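PDB 7LKK: aminofutalosine deaminase from Helicobacter pylori, which catalyses the deamination of aminofutalosine in menaquinone biosynthesis and probably also converts adenosine to inosine. Local coordinates for residues D50-N53 with L54-K57; N144-K147 with E148-L151; D264-K267 with D268-T271; K395-K398 with E399-I402. All blocks are in the same frame, centred on the assembly; numbering follows the deposited sequence.

Contact 1. Residues D50-N53 with L54-K57; sequences DYHN and LTLK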
ATOM      1  N   ASP A  50     -31.181 -12.854 -11.914  1.00 26.46           N
ATOM      2  CA  ASP A  50     -31.263 -13.435 -10.581  1.00 26.26           C
ATOM      3  C   ASP A  50     -30.915 -14.916 -10.639  1.00 26.00           C
ATOM      4  O   ASP A  50     -31.394 -15.643 -11.514  1.00 29.82           O
ATOM      5  CB  ASP A  50     -32.667 -13.238 -10.005  1.00 26.82           C
ATOM      6  CG  ASP A  50     -32.854 -13.937  -8.676  1.00 29.11           C
ATOM      7  OD1 ASP A  50     -32.309 -13.447  -7.663  1.00 29.88           O
ATOM      8  OD2 ASP A  50     -33.543 -14.980  -8.643  1.00 27.48           O
ATOM      9  N   TYR A  51     -30.070 -15.358  -9.706  1.00 25.23           N
ATOM     10  CA  TYR A  51     -29.529 -16.712  -9.792  1.00 27.29           C
ATOM     11  C   TYR A  51     -30.629 -17.759  -9.679  1.00 27.23           C
ATOM     12  O   TYR A  51     -30.674 -18.713 -10.465  1.00 24.38           O
ATOM     13  CB  TYR A  51     -28.467 -16.935  -8.718  1.00 24.29           C
ATOM     14  CG  TYR A  51     -27.961 -18.358  -8.696  1.00 22.06           C
ATOM     15  CD1 TYR A  51     -27.037 -18.800  -9.634  1.00 20.82           C
ATOM     16  CD2 TYR A  51     -28.414 -19.263  -7.747  1.00 24.55           C
ATOM     17  CE1 TYR A  51     -26.577 -20.103  -9.623  1.00 24.28           C
ATOM     18  CE2 TYR A  51     -27.958 -20.567  -7.727  1.00 22.17           C
ATOM     19  CZ  TYR A  51     -27.042 -20.982  -8.666  1.00 24.69           C
ATOM     20  OH  TYR A  51     -26.590 -22.280  -8.645  1.00 27.19           O
ATOM     21  N   HIS A  52     -31.518 -17.609  -8.694  1.00 27.45           N
ATOM     22  CA  HIS A  52     -32.591 -18.583  -8.518  1.00 26.90           C
ATOM     23  C   HIS A  52     -33.479 -18.651  -9.755  1.00 26.68           C
ATOM     24  O   HIS A  52     -33.807 -19.740 -10.241  1.00 29.42           O
ATOM     25  CB  HIS A  52     -33.418 -18.237  -7.279  1.00 28.64           C
ATOM     26  CG  HIS A  52     -34.548 -19.186  -7.027  1.00 30.72           C
ATOM     27  ND1 HIS A  52     -34.348 -20.501  -6.666  1.00 34.35           N
ATOM     28  CD2 HIS A  52     -35.890 -19.013  -7.092  1.00 32.72           C
ATOM     29  CE1 HIS A  52     -35.518 -21.097  -6.514  1.00 31.24           C
ATOM     30  NE2 HIS A  52     -36.470 -20.215  -6.768  1.00 26.57           N
ATOM     31  N   ASN A  53     -33.867 -17.489 -10.289  1.00 26.81           N
ATOM     32  CA  ASN A  53     -34.668 -17.465 -11.508  1.00 29.73           C
ATOM     33  C   ASN A  53     -33.913 -18.070 -12.683  1.00 30.44           C
ATOM     34  O   ASN A  53     -34.527 -18.668 -13.575  1.00 23.14           O
ATOM     35  CB  ASN A  53     -35.093 -16.033 -11.831  1.00 27.00           C
ATOM     36  CG  ASN A  53     -36.158 -15.516 -10.886  1.00 28.45           C
ATOM     37  OD1 ASN A  53     -36.716 -16.269 -10.088  1.00 29.82           O
ATOM     38  ND2 ASN A  53     -36.448 -14.223 -10.975  1.00 30.31           N
ATOM     39  N   LEU A  54     -32.587 -17.924 -12.701  1.00 22.21           N
ATOM     40  CA  LEU A  54     -31.788 -18.509 -13.771  1.00 24.64           C
ATOM     41  C   LEU A  54     -31.806 -20.032 -13.702  1.00 23.59           C
ATOM     42  O   LEU A  54     -31.850 -20.707 -14.736  1.00 27.69           O
ATOM     43  CB  LEU A  54     -30.354 -17.986 -13.688  1.00 24.67           C
ATOM     44  CG  LEU A  54     -29.683 -17.445 -14.949  1.00 29.40           C
ATOM     45  CD1 LEU A  54     -30.635 -16.594 -15.768  1.00 23.07           C
ATOM     46  CD2 LEU A  54     -28.435 -16.651 -14.575  1.00 23.17           C
ATOM     47  N   THR A  55     -31.775 -20.589 -12.488  1.00 23.39           N
ATOM     48  CA  THR A  55     -31.795 -22.041 -12.338  1.00 24.82           C
ATOM     49  C   THR A  55     -33.160 -22.625 -12.676  1.00 25.80           C
ATOM     50  O   THR A  55     -33.246 -23.777 -13.116  1.00 29.36           O
ATOM     51  CB  THR A  55     -31.396 -22.430 -10.915  1.00 26.38           C
ATOM     52  OG1 THR A  55     -32.270 -21.787  -9.981  1.00 25.26           O
ATOM     53  CG2 THR A  55     -29.956 -22.017 -10.630  1.00 30.36           C
ATOM     54  N   LEU A  56     -34.235 -21.860 -12.471  1.00 28.76           N
ATOM     55  CA  LEU A  56     -35.555 -22.320 -12.890  1.00 30.66           C
ATOM     56  C   LEU A  56     -35.703 -22.255 -14.405  1.00 31.76           C
ATOM     57  O   LEU A  56     -36.279 -23.162 -15.019  1.00 32.62           O
ATOM     58  CB  LEU A  56     -36.642 -21.485 -12.215  1.00 28.35           C
ATOM     59  CG  LEU A  56     -36.673 -21.463 -10.687  1.00 30.23           C
ATOM     60  CD1 LEU A  56     -37.678 -20.432 -10.196  1.00 28.73           C
ATOM     61  CD2 LEU A  56     -36.997 -22.840 -10.130  1.00 31.90           C
ATOM     62  N   LYS A  57     -35.190 -21.188 -15.022  1.00 28.07           N
ATOM     63  CA  LYS A  57     -35.272 -21.047 -16.470  1.00 30.98           C
ATOM     64  C   LYS A  57     -34.426 -22.091 -17.188  1.00 28.79           C
ATOM     65  O   LYS A  57     -34.789 -22.533 -18.285  1.00 33.66           O
ATOM     66  CB  LYS A  57     -34.843 -19.635 -16.873  1.00 32.09           C
ATOM     67  CG  LYS A  57     -34.948 -19.331 -18.357  1.00 28.75           C
ATOM     68  CD  LYS A  57     -34.643 -17.865 -18.627  1.00 33.38           C
ATOM     69  CE  LYS A  57     -34.793 -17.521 -20.098  1.00 27.48           C
ATOM     70  NZ  LYS A  57     -34.584 -16.068 -20.347  1.00 27.94           N
TER
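Residues 51-57 form a short helix, preceded by Asp50, in which Leu54 N, Thr55 N, Leu56 N and Lys57 N bind the carbonyl oxygens of Asp50, Tyr51, His52 and Asn53, each four residues back. Thr55 uses both of its branches. Its methyl lies over one face of the Tyr51 ring in a CH-pi contact, CG2 standing 3.9 Å from the ring centroid, displaced toward the hydroxyl-bearing rim. Its hydroxyl turns the other way: with OG1 lodged between the backbone N and the carbonyl carbon (chi1 57°), it donates to His52 O over 2.6 Å. That oxygen is gripped twice, since Leu56 N also reaches it at 3.1 Å. Leu56, one turn on from His52, sets its CG over a face of the imidazole, and Leu56 CD1 comes within 3.6 Å of His52 NE2. At the start of the helix Asp50 is the N-cap; its OD2 accepts from Asn53 N at 3.0 Å in a nearly straight bond (164°), met on the anti side and somewhat out of the carboxylate plane. A negative charge here would probably be stabilised by the first turn of the helix. Lys57 NZ forms a salt bridge with Glu47. Tyr51 and Leu54 pack on Ile18, and Tyr51 also meets Phe65, so this side of the helix covers the small sheet. The arrangement is a capped crossover helix of a beta-alpha-beta unit, linking the parallel outer strands 45-50 and 62-66 of the four-stranded sheet.

Contact 2. Residues N144-K147 with E148-L151; sequences NLLK and ESPL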
ATOM      1  N   ASN A 144       6.864 -17.135 -25.256  1.00 33.33           N
ATOM      2  CA  ASN A 144       6.617 -18.576 -25.244  1.00 31.10           C
ATOM      3  C   ASN A 144       5.805 -18.992 -24.023  1.00 32.21           C
ATOM      4  O   ASN A 144       4.814 -19.723 -24.139  1.00 32.31           O
ATOM      5  CB  ASN A 144       7.942 -19.334 -25.296  1.00 35.15           C
ATOM      6  CG  ASN A 144       8.534 -19.375 -26.691  1.00 40.95           C
ATOM      7  OD1 ASN A 144       7.853 -19.080 -27.675  1.00 38.18           O
ATOM      8  ND2 ASN A 144       9.809 -19.737 -26.785  1.00 46.07           N
ATOM      9  N   LEU A 145       6.216 -18.539 -22.837  1.00 32.82           N
ATOM     10  CA  LEU A 145       5.489 -18.890 -21.622  1.00 30.43           C
ATOM     11  C   LEU A 145       4.081 -18.308 -21.633  1.00 30.78           C
ATOM     12  O   LEU A 145       3.129 -18.956 -21.184  1.00 30.94           O
ATOM     13  CB  LEU A 145       6.267 -18.414 -20.397  1.00 30.06           C
ATOM     14  CG  LEU A 145       7.567 -19.173 -20.128  1.00 33.82           C
ATOM     15  CD1 LEU A 145       8.340 -18.539 -18.983  1.00 34.86           C
ATOM     16  CD2 LEU A 145       7.274 -20.637 -19.835  1.00 37.47           C
ATOM     17  N   LEU A 146       3.931 -17.083 -22.143  1.00 31.18           N
ATOM     18  CA  LEU A 146       2.609 -16.475 -22.261  1.00 32.18           C
ATOM     19  C   LEU A 146       1.681 -17.317 -23.132  1.00 31.03           C
ATOM     20  O   LEU A 146       0.510 -17.521 -22.791  1.00 27.09           O
ATOM     21  CB  LEU A 146       2.729 -15.059 -22.828  1.00 31.01           C
ATOM     22  CG  LEU A 146       3.104 -13.939 -21.859  1.00 33.91           C
ATOM     23  CD1 LEU A 146       3.179 -12.607 -22.590  1.00 30.25           C
ATOM     24  CD2 LEU A 146       2.112 -13.868 -20.708  1.00 31.22           C
ATOM     25  N   LYS A 147       2.181 -17.796 -24.276  1.00 33.21           N
ATOM     26  CA  LYS A 147       1.328 -18.545 -25.197  1.00 31.79           C
ATOM     27  C   LYS A 147       0.771 -19.820 -24.570  1.00 32.71           C
ATOM     28  O   LYS A 147      -0.415 -20.129 -24.743  1.00 31.69           O
ATOM     29  CB  LYS A 147       2.102 -18.873 -26.474  1.00 36.55           C
ATOM     30  CG  LYS A 147       2.275 -17.689 -27.412  1.00 34.67           C
ATOM     31  CD  LYS A 147       2.525 -18.143 -28.843  1.00 36.40           C
ATOM     32  CE  LYS A 147       1.385 -19.013 -29.347  1.00 34.44           C
ATOM     33  NZ  LYS A 147       1.414 -19.174 -30.826  1.00 42.43           N
ATOM     34  N   GLU A 148       1.592 -20.577 -23.840  1.00 33.27           N
ATOM     35  CA  GLU A 148       1.070 -21.778 -23.196  1.00 36.88           C
ATOM     36  C   GLU A 148       0.454 -21.500 -21.831  1.00 33.77           C
ATOM     37  O   GLU A 148       0.118 -22.447 -21.112  1.00 37.52           O
ATOM     38  CB  GLU A 148       2.129 -22.883 -23.101  1.00 38.37           C
ATOM     39  CG  GLU A 148       3.569 -22.476 -22.957  1.00 44.64           C
ATOM     40  CD  GLU A 148       4.467 -23.699 -22.856  1.00 54.19           C
ATOM     41  OE1 GLU A 148       4.423 -24.386 -21.814  1.00 55.84           O
ATOM     42  OE2 GLU A 148       5.190 -23.990 -23.832  1.00 54.56           O
ATOM     43  N   SER A 149       0.316 -20.238 -21.454  0.77 30.67           N
ATOM     44  CA  SER A 149      -0.509 -19.887 -20.312  0.77 30.62           C
ATOM     45  C   SER A 149      -1.938 -19.647 -20.772  0.77 29.69           C
ATOM     46  O   SER A 149      -2.188 -19.392 -21.953  0.77 30.09           O
ATOM     47  CB  SER A 149       0.043 -18.637 -19.627  0.77 30.87           C
ATOM     48  OG  SER A 149      -0.371 -17.462 -20.302  0.77 29.41           O
ATOM     49  N   PRO A 150      -2.919 -19.745 -19.867  1.00 31.41           N
ATOM     50  CA  PRO A 150      -4.304 -19.435 -20.250  1.00 28.13           C
ATOM     51  C   PRO A 150      -4.596 -17.947 -20.370  1.00 24.34           C
ATOM     52  O   PRO A 150      -5.731 -17.584 -20.696  1.00 26.54           O
ATOM     53  CB  PRO A 150      -5.125 -20.065 -19.114  1.00 28.86           C
ATOM     54  CG  PRO A 150      -4.208 -20.090 -17.954  1.00 26.91           C
ATOM     55  CD  PRO A 150      -2.824 -20.298 -18.506  1.00 29.67           C
ATOM     56  N   LEU A 151      -3.609 -17.085 -20.134  1.00 28.99           N
ATOM     57  CA  LEU A 151      -3.821 -15.646 -20.188  1.00 26.69           C
ATOM     58  C   LEU A 151      -4.093 -15.171 -21.611  1.00 25.06           C
ATOM     59  O   LEU A 151      -3.495 -15.662 -22.573  1.00 26.68           O
ATOM     60  CB  LEU A 151      -2.597 -14.912 -19.637  1.00 27.83           C
ATOM     61  CG  LEU A 151      -2.424 -14.824 -18.122  1.00 29.44           C
ATOM     62  CD1 LEU A 151      -1.024 -14.333 -17.780  1.00 30.33           C
ATOM     63  CD2 LEU A 151      -3.477 -13.910 -17.521  1.00 25.30           C
TER
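Asn144 O receives Glu148 N in a weak, rather straight bond of 3.3 Å, an i to i+4 link near the end of helix 143-147. The same oxygen is approached by Glu148 CG at 3.2 Å, because the glutamate side chain folds back over the turn with chi1 at 31°, well short of a staggered value. Leu145 directs its side chain at Gln115, Ile118 and Gln119 of helix 115-127. Leu146 carries most of the polar contact: its carbonyl oxygen takes Ser149 N at 3.0 Å, from well above the carbonyl plane, and Ser149 OG at 2.6 Å, much nearer that plane. Ser149 was modelled in two conformers, so the hydroxyl bond describes one of them. Leu146 CD2 and Leu151 CD1 also meet, loosely, at 4.3 Å, while Leu146 packs on Phe82 as well. Lys147 bends at its third torsion, and its NZ is bonded to Leu182 O, with a weak, long ion pair to Asp184. Beyond the helix, Ser149 OG in that conformer accepts from Leu151 N at 3.3 Å. This is an ST turn, here serving as the exit from a helix C-terminus into strand 152-159 of the amidohydrolase barrel.

Contact 3. Residues D264-K267 with D268-T271; sequences DMFK and DTHT. With EDO (1,2-ethanediol), chain H.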
ATOM      1  N   ASP A 264       1.577  14.545 -31.381  1.00 23.15           N
ATOM      2  CA  ASP A 264       0.977  14.612 -32.710  1.00 21.51           C
ATOM      3  C   ASP A 264       1.356  13.430 -33.593  1.00 23.82           C
ATOM      4  O   ASP A 264       0.616  13.118 -34.532  1.00 20.60           O
ATOM      5  CB  ASP A 264       1.367  15.921 -33.398  1.00 24.82           C
ATOM      6  CG  ASP A 264       0.736  17.133 -32.740  1.00 29.84           C
ATOM      7  OD1 ASP A 264      -0.068  16.953 -31.800  1.00 29.79           O
ATOM      8  OD2 ASP A 264       1.049  18.268 -33.161  1.00 32.72           O
ATOM      9  N   MET A 265       2.483  12.765 -33.314  1.00 20.59           N
ATOM     10  CA  MET A 265       2.847  11.573 -34.077  1.00 20.65           C
ATOM     11  C   MET A 265       1.764  10.505 -34.009  1.00 20.13           C
ATOM     12  O   MET A 265       1.587   9.741 -34.965  1.00 18.21           O
ATOM     13  CB  MET A 265       4.164  10.992 -33.563  1.00 18.24           C
ATOM     14  CG  MET A 265       5.403  11.796 -33.897  1.00 21.43           C
ATOM     15  SD  MET A 265       6.888  10.817 -33.601  1.00 20.36           S
ATOM     16  CE  MET A 265       6.623  10.324 -31.898  1.00 23.82           C
ATOM     17  N   PHE A 266       1.048  10.423 -32.890  1.00 18.71           N
ATOM     18  CA  PHE A 266       0.036   9.402 -32.670  1.00 19.89           C
ATOM     19  C   PHE A 266      -1.363   9.871 -33.056  1.00 19.93           C
ATOM     20  O   PHE A 266      -2.348   9.253 -32.639  1.00 19.11           O
ATOM     21  CB  PHE A 266       0.062   8.952 -31.206  1.00 18.06           C
ATOM     22  CG  PHE A 266       1.399   8.426 -30.760  1.00 14.50           C
ATOM     23  CD1 PHE A 266       1.688   7.074 -30.844  1.00 15.06           C
ATOM     24  CD2 PHE A 266       2.367   9.284 -30.267  1.00 16.92           C
ATOM     25  CE1 PHE A 266       2.918   6.588 -30.442  1.00 16.84           C
ATOM     26  CE2 PHE A 266       3.600   8.804 -29.863  1.00 19.33           C
ATOM     27  CZ  PHE A 266       3.875   7.454 -29.949  1.00 17.21           C
ATOM     28  N   LYS A 267      -1.461  10.941 -33.840  1.00 21.00           N
ATOM     29  CA  LYS A 267      -2.752  11.467 -34.265  1.00 24.52           C
ATOM     30  C   LYS A 267      -3.578  10.392 -34.961  1.00 21.22           C
ATOM     31  O   LYS A 267      -3.080   9.676 -35.835  1.00 23.83           O
ATOM     32  CB  LYS A 267      -2.544  12.665 -35.195  1.00 24.11           C
ATOM     33  CG  LYS A 267      -3.819  13.213 -35.808  1.00 27.49           C
ATOM     34  CD  LYS A 267      -3.614  14.623 -36.332  1.00 32.84           C
ATOM     35  CE  LYS A 267      -3.967  14.726 -37.806  1.00 31.93           C
ATOM     36  NZ  LYS A 267      -2.820  14.343 -38.677  1.00 41.97           N
ATOM     37  N   ASP A 268      -4.845  10.285 -34.563  1.00 24.97           N
ATOM     38  CA  ASP A 268      -5.798   9.329 -35.125  1.00 27.84           C
ATOM     39  C   ASP A 268      -5.265   7.897 -35.048  1.00 26.90           C
ATOM     40  O   ASP A 268      -5.150   7.186 -36.047  1.00 25.94           O
ATOM     41  CB  ASP A 268      -6.156   9.701 -36.568  1.00 31.87           C
ATOM     42  CG  ASP A 268      -6.725  11.102 -36.689  1.00 32.82           C
ATOM     43  OD1 ASP A 268      -6.188  11.899 -37.484  1.00 34.45           O
ATOM     44  OD2 ASP A 268      -7.714  11.407 -35.991  1.00 39.05           O
ATOM     45  N   THR A 269      -4.949   7.478 -33.823  1.00 22.72           N
ATOM     46  CA  THR A 269      -4.475   6.128 -33.553  1.00 20.59           C
ATOM     47  C   THR A 269      -5.166   5.599 -32.303  1.00 23.72           C
ATOM     48  O   THR A 269      -5.853   6.330 -31.588  1.00 23.13           O
ATOM     49  CB  THR A 269      -2.950   6.077 -33.360  1.00 25.07           C
ATOM     50  OG1 THR A 269      -2.568   6.995 -32.329  1.00 21.80           O
ATOM     51  CG2 THR A 269      -2.219   6.429 -34.651  1.00 21.24           C
ATOM     52  N   HIS A 270      -4.983   4.303 -32.055  1.00 21.11           N
ATOM     53  CA  HIS A 270      -5.365   3.662 -30.796  1.00 22.25           C
ATOM     54  C   HIS A 270      -4.075   3.457 -30.007  1.00 17.91           C
ATOM     55  O   HIS A 270      -3.378   2.456 -30.177  1.00 17.37           O
ATOM     56  CB  HIS A 270      -6.097   2.349 -31.062  1.00 19.53           C
ATOM     57  CG  HIS A 270      -6.546   1.632 -29.825  1.00 24.20           C
ATOM     58  ND1 HIS A 270      -7.843   1.199 -29.649  1.00 19.71           N
ATOM     59  CD2 HIS A 270      -5.871   1.254 -28.713  1.00 22.96           C
ATOM     60  CE1 HIS A 270      -7.950   0.594 -28.479  1.00 19.17           C
ATOM     61  NE2 HIS A 270      -6.769   0.618 -27.889  1.00 21.09           N
ATOM     62  N   THR A 271      -3.756   4.410 -29.130  1.00 18.35           N
ATOM     63  CA  THR A 271      -2.472   4.428 -28.436  1.00 19.71           C
ATOM     64  C   THR A 271      -2.677   4.528 -26.932  1.00 17.71           C
ATOM     65  O   THR A 271      -3.422   5.390 -26.456  1.00 21.01           O
ATOM     66  CB  THR A 271      -1.599   5.594 -28.918  1.00 21.13           C
ATOM     67  OG1 THR A 271      -1.340   5.453 -30.319  1.00 19.64           O
ATOM     68  CG2 THR A 271      -0.273   5.613 -28.171  1.00 19.23           C
TER
HETATM   69  C1  EDO H 504      -3.223   2.879 -35.315  1.00 29.84           C
HETATM   70  O1  EDO H 504      -3.504   2.597 -33.939  1.00 36.71           O
HETATM   71  C2  EDO H 504      -3.708   1.723 -36.179  1.00 34.05           C
HETATM   72  O2  EDO H 504      -2.856   0.590 -35.978  1.00 32.60           O
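Phe266 and Thr271 face each other across a tight reversal in which a type I beta turn, Asp264 to Lys267, delivers the chain into strand 269-275 of the TIM-barrel fold. Backbone bonding closes the turn: Lys267 N donates to Asp264 O at 3.1 Å. Asp268 then adopts a left-handed conformation (phi 55°), which swings the chain around to begin the strand.

The packing around the ring is buried. The side chains of Phe266 and Thr271 cross at about a right angle, and both threonine branches come up to Phe266 CD1, the apolar methyl CG2 at 3.6 Å and the polar OG1 at 3.5 Å. This follows from a chi1 of -61°, which sets the methyl anti to the backbone N and the hydroxyl beside it. Ile208, Leu218 and Val291 also pack on Phe266, and its ring meets that of Tyr262, so the phenyl is wedged between helices 201-213 and 281-291 and strand 218-222.

Charged groups occupy the outer side. Lys267 and Asp268 run side by side and point the same way, Lys267 CG lying 3.2 Å from Asp268 OD1. Their charged ends stay beyond salt-bridge range, NZ to OD1 being 4.3 Å, whereas Asp268 OD2 pairs with Lys292.

Among the hydroxyls, Thr269 OG1 and Thr271 OG1 are 2.8 Å apart, a possible hydrogen bond, but a doubtful one because Thr269 OG1 is poorly placed. A molecule of 1,2-ethanediol, probably from the crystallisation liquor, bonds Ser216 O and takes His270 N onto its O1 at 2.9 Å, nearly straight at 170°.

Contact 4. Residues K395-K398 with E399-I402; sequences KFTK and EQAI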
ATOM      1  N   LYS A 395     -20.771 -11.122   4.119  1.00 25.17           N
ATOM      2  CA  LYS A 395     -21.425 -10.488   2.983  1.00 25.87           C
ATOM      3  C   LYS A 395     -21.331  -8.976   3.153  1.00 29.65           C
ATOM      4  O   LYS A 395     -21.777  -8.435   4.171  1.00 32.88           O
ATOM      5  CB  LYS A 395     -22.885 -10.931   2.870  1.00 30.48           C
ATOM      6  CG  LYS A 395     -23.562 -10.527   1.567  1.00 31.81           C
ATOM      7  CD  LYS A 395     -25.059 -10.822   1.597  1.00 36.82           C
ATOM      8  CE  LYS A 395     -25.336 -12.289   1.890  1.00 37.39           C
ATOM      9  NZ  LYS A 395     -26.786 -12.617   1.771  1.00 44.12           N
ATOM     10  N   PHE A 396     -20.744  -8.303   2.167  1.00 26.24           N
ATOM     11  CA  PHE A 396     -20.605  -6.857   2.233  1.00 23.05           C
ATOM     12  C   PHE A 396     -21.940  -6.184   1.946  1.00 26.39           C
ATOM     13  O   PHE A 396     -22.772  -6.700   1.193  1.00 25.02           O
ATOM     14  CB  PHE A 396     -19.557  -6.359   1.233  1.00 24.11           C
ATOM     15  CG  PHE A 396     -18.250  -7.104   1.285  1.00 22.32           C
ATOM     16  CD1 PHE A 396     -17.702  -7.501   2.493  1.00 19.51           C
ATOM     17  CD2 PHE A 396     -17.563  -7.396   0.116  1.00 18.43           C
ATOM     18  CE1 PHE A 396     -16.497  -8.182   2.536  1.00 21.48           C
ATOM     19  CE2 PHE A 396     -16.360  -8.077   0.150  1.00 20.87           C
ATOM     20  CZ  PHE A 396     -15.824  -8.469   1.361  1.00 23.67           C
ATOM     21  N   THR A 397     -22.147  -5.021   2.559  1.00 27.57           N
ATOM     22  CA  THR A 397     -23.278  -4.191   2.178  1.00 29.65           C
ATOM     23  C   THR A 397     -23.100  -3.713   0.739  1.00 28.82           C
ATOM     24  O   THR A 397     -21.987  -3.649   0.209  1.00 26.15           O
ATOM     25  CB  THR A 397     -23.433  -3.000   3.124  1.00 32.29           C
ATOM     26  OG1 THR A 397     -22.358  -2.077   2.923  1.00 29.66           O
ATOM     27  CG2 THR A 397     -23.434  -3.466   4.572  1.00 33.52           C
ATOM     28  N   LYS A 398     -24.227  -3.390   0.101  1.00 25.80           N
ATOM     29  CA  LYS A 398     -24.207  -2.975  -1.299  1.00 31.52           C
ATOM     30  C   LYS A 398     -23.285  -1.782  -1.523  1.00 28.69           C
ATOM     31  O   LYS A 398     -22.486  -1.769  -2.468  1.00 29.00           O
ATOM     32  CB  LYS A 398     -25.629  -2.648  -1.756  1.00 30.57           C
ATOM     33  CG  LYS A 398     -25.883  -2.844  -3.236  1.00 31.92           C
ATOM     34  CD  LYS A 398     -27.313  -2.457  -3.579  1.00 37.40           C
ATOM     35  CE  LYS A 398     -27.687  -2.884  -4.986  1.00 41.16           C
ATOM     36  NZ  LYS A 398     -29.125  -2.634  -5.273  1.00 42.86           N
ATOM     37  N   GLU A 399     -23.375  -0.767  -0.662  1.00 23.95           N
ATOM     38  CA  GLU A 399     -22.600   0.449  -0.872  1.00 27.11           C
ATOM     39  C   GLU A 399     -21.138   0.299  -0.464  1.00 26.68           C
ATOM     40  O   GLU A 399     -20.302   1.097  -0.901  1.00 25.33           O
ATOM     41  CB  GLU A 399     -23.241   1.624  -0.133  1.00 31.36           C
ATOM     42  CG  GLU A 399     -23.154   1.558   1.377  1.00 32.67           C
ATOM     43  CD  GLU A 399     -22.933   2.925   1.995  1.00 40.76           C
ATOM     44  OE1 GLU A 399     -23.506   3.909   1.479  1.00 48.58           O
ATOM     45  OE2 GLU A 399     -22.182   3.016   2.990  1.00 36.22           O
ATOM     46  N   GLN A 400     -20.811  -0.692   0.366  1.00 23.63           N
ATOM     47  CA  GLN A 400     -19.434  -0.947   0.767  1.00 23.90           C
ATOM     48  C   GLN A 400     -18.779  -2.059  -0.042  1.00 23.70           C
ATOM     49  O   GLN A 400     -17.575  -2.288   0.117  1.00 23.85           O
ATOM     50  CB  GLN A 400     -19.369  -1.309   2.256  1.00 24.36           C
ATOM     51  CG  GLN A 400     -19.707  -0.172   3.210  1.00 24.89           C
ATOM     52  CD  GLN A 400     -18.524   0.729   3.490  1.00 19.44           C
ATOM     53  OE1 GLN A 400     -17.418   0.256   3.750  1.00 17.97           O
ATOM     54  NE2 GLN A 400     -18.752   2.036   3.448  1.00 19.98           N
ATOM     55  N   ALA A 401     -19.539  -2.736  -0.909  1.00 19.18           N
ATOM     56  CA  ALA A 401     -19.080  -3.981  -1.517  1.00 21.83           C
ATOM     57  C   ALA A 401     -17.798  -3.782  -2.319  1.00 18.50           C
ATOM     58  O   ALA A 401     -16.856  -4.575  -2.208  1.00 17.73           O
ATOM     59  CB  ALA A 401     -20.181  -4.564  -2.406  1.00 21.04           C
ATOM     60  N   ILE A 402     -17.753  -2.738  -3.149  1.00 18.58           N
ATOM     61  CA  ILE A 402     -16.603  -2.537  -4.027  1.00 18.14           C
ATOM     62  C   ILE A 402     -15.354  -2.209  -3.216  1.00 16.63           C
ATOM     63  O   ILE A 402     -14.270  -2.745  -3.476  1.00 18.45           O
ATOM     64  CB  ILE A 402     -16.910  -1.444  -5.064  1.00 17.35           C
ATOM     65  CG1 ILE A 402     -17.904  -1.962  -6.106  1.00 19.55           C
ATOM     66  CG2 ILE A 402     -15.631  -0.962  -5.736  1.00 15.46           C
ATOM     67  CD1 ILE A 402     -18.550  -0.871  -6.922  1.00 21.28           C
TER
HETATM   68  O   HOH W   1     -20.279  -0.866  -3.753  1.00 24.93           O
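Thr397 and Gln400 lie side by side and point the same way, the threonine hydroxyl pressed alongside the start of the glutamine chain. Thr397 OG1 is 3.2 Å from Gln400 CB and almost as close to Gln400 CG. A chi1 of 70° holds that hydroxyl between the backbone N and the carbonyl carbon of its own residue, where it accepts from Gln400 N at 3.3 Å. The bond is bent (138°), and the same N-H makes a further, weak bond to Thr397 O, so one donor is divided between two acceptors of a single residue. From Thr397 OG1 the glutamine leads away: bent at chi2 (-84°), it carries its amide to Gln404, which donates to OE1, and to Tyr93 O of the second subunit, which accepts from NE2.

Phe396 meets the next residue, Ala401. Its CB rests on Ala401 CA at 3.7 Å, and the ring slants past the alanine carbonyl, CD2 lying 3.7 Å from Ala401 O. The ring also meets Phe392, and Leu23 of the same chain and Ala89 of the second subunit pack against the side chain.

Lys398 contributes through its backbone. Ala401 N reaches Lys398 O only weakly, at 3.5 Å, and a water molecule inserts one step further on, donating to Lys398 O at 2.7 Å and accepting from Ile402 N. The entry into helix 401-408 is thus held by a threonine hydroxyl, weak backbone bonds and a water bridge, and with both ends of the Gln400 amide bonded, its rotation is probably fixed where the turn joins the subunit interface.

In the fold
The four contacts follow one another along the chain without touching. Contacts 2 and 3 belong to the barrel, their centres about 30 Å apart. In contact 3 the side chain of Phe266 lies about 9 Å from that of His221, an iron ligand. The side chain of Thr271 is about 13 Å from the bound Fe (III) ion. In contact 2 the side chain of Leu146 is about 10 Å from that of His81 and about 14 Å from the bound methylthio-coformycin. Contacts 1 and 4 are remote from the site and lie on the same side of the chain's centre, their nearest atoms about 11 Å apart; contact 4 faces the second subunit. Contacts 3 and 4 occupy opposite sides of that centre, about 40 Å between centres.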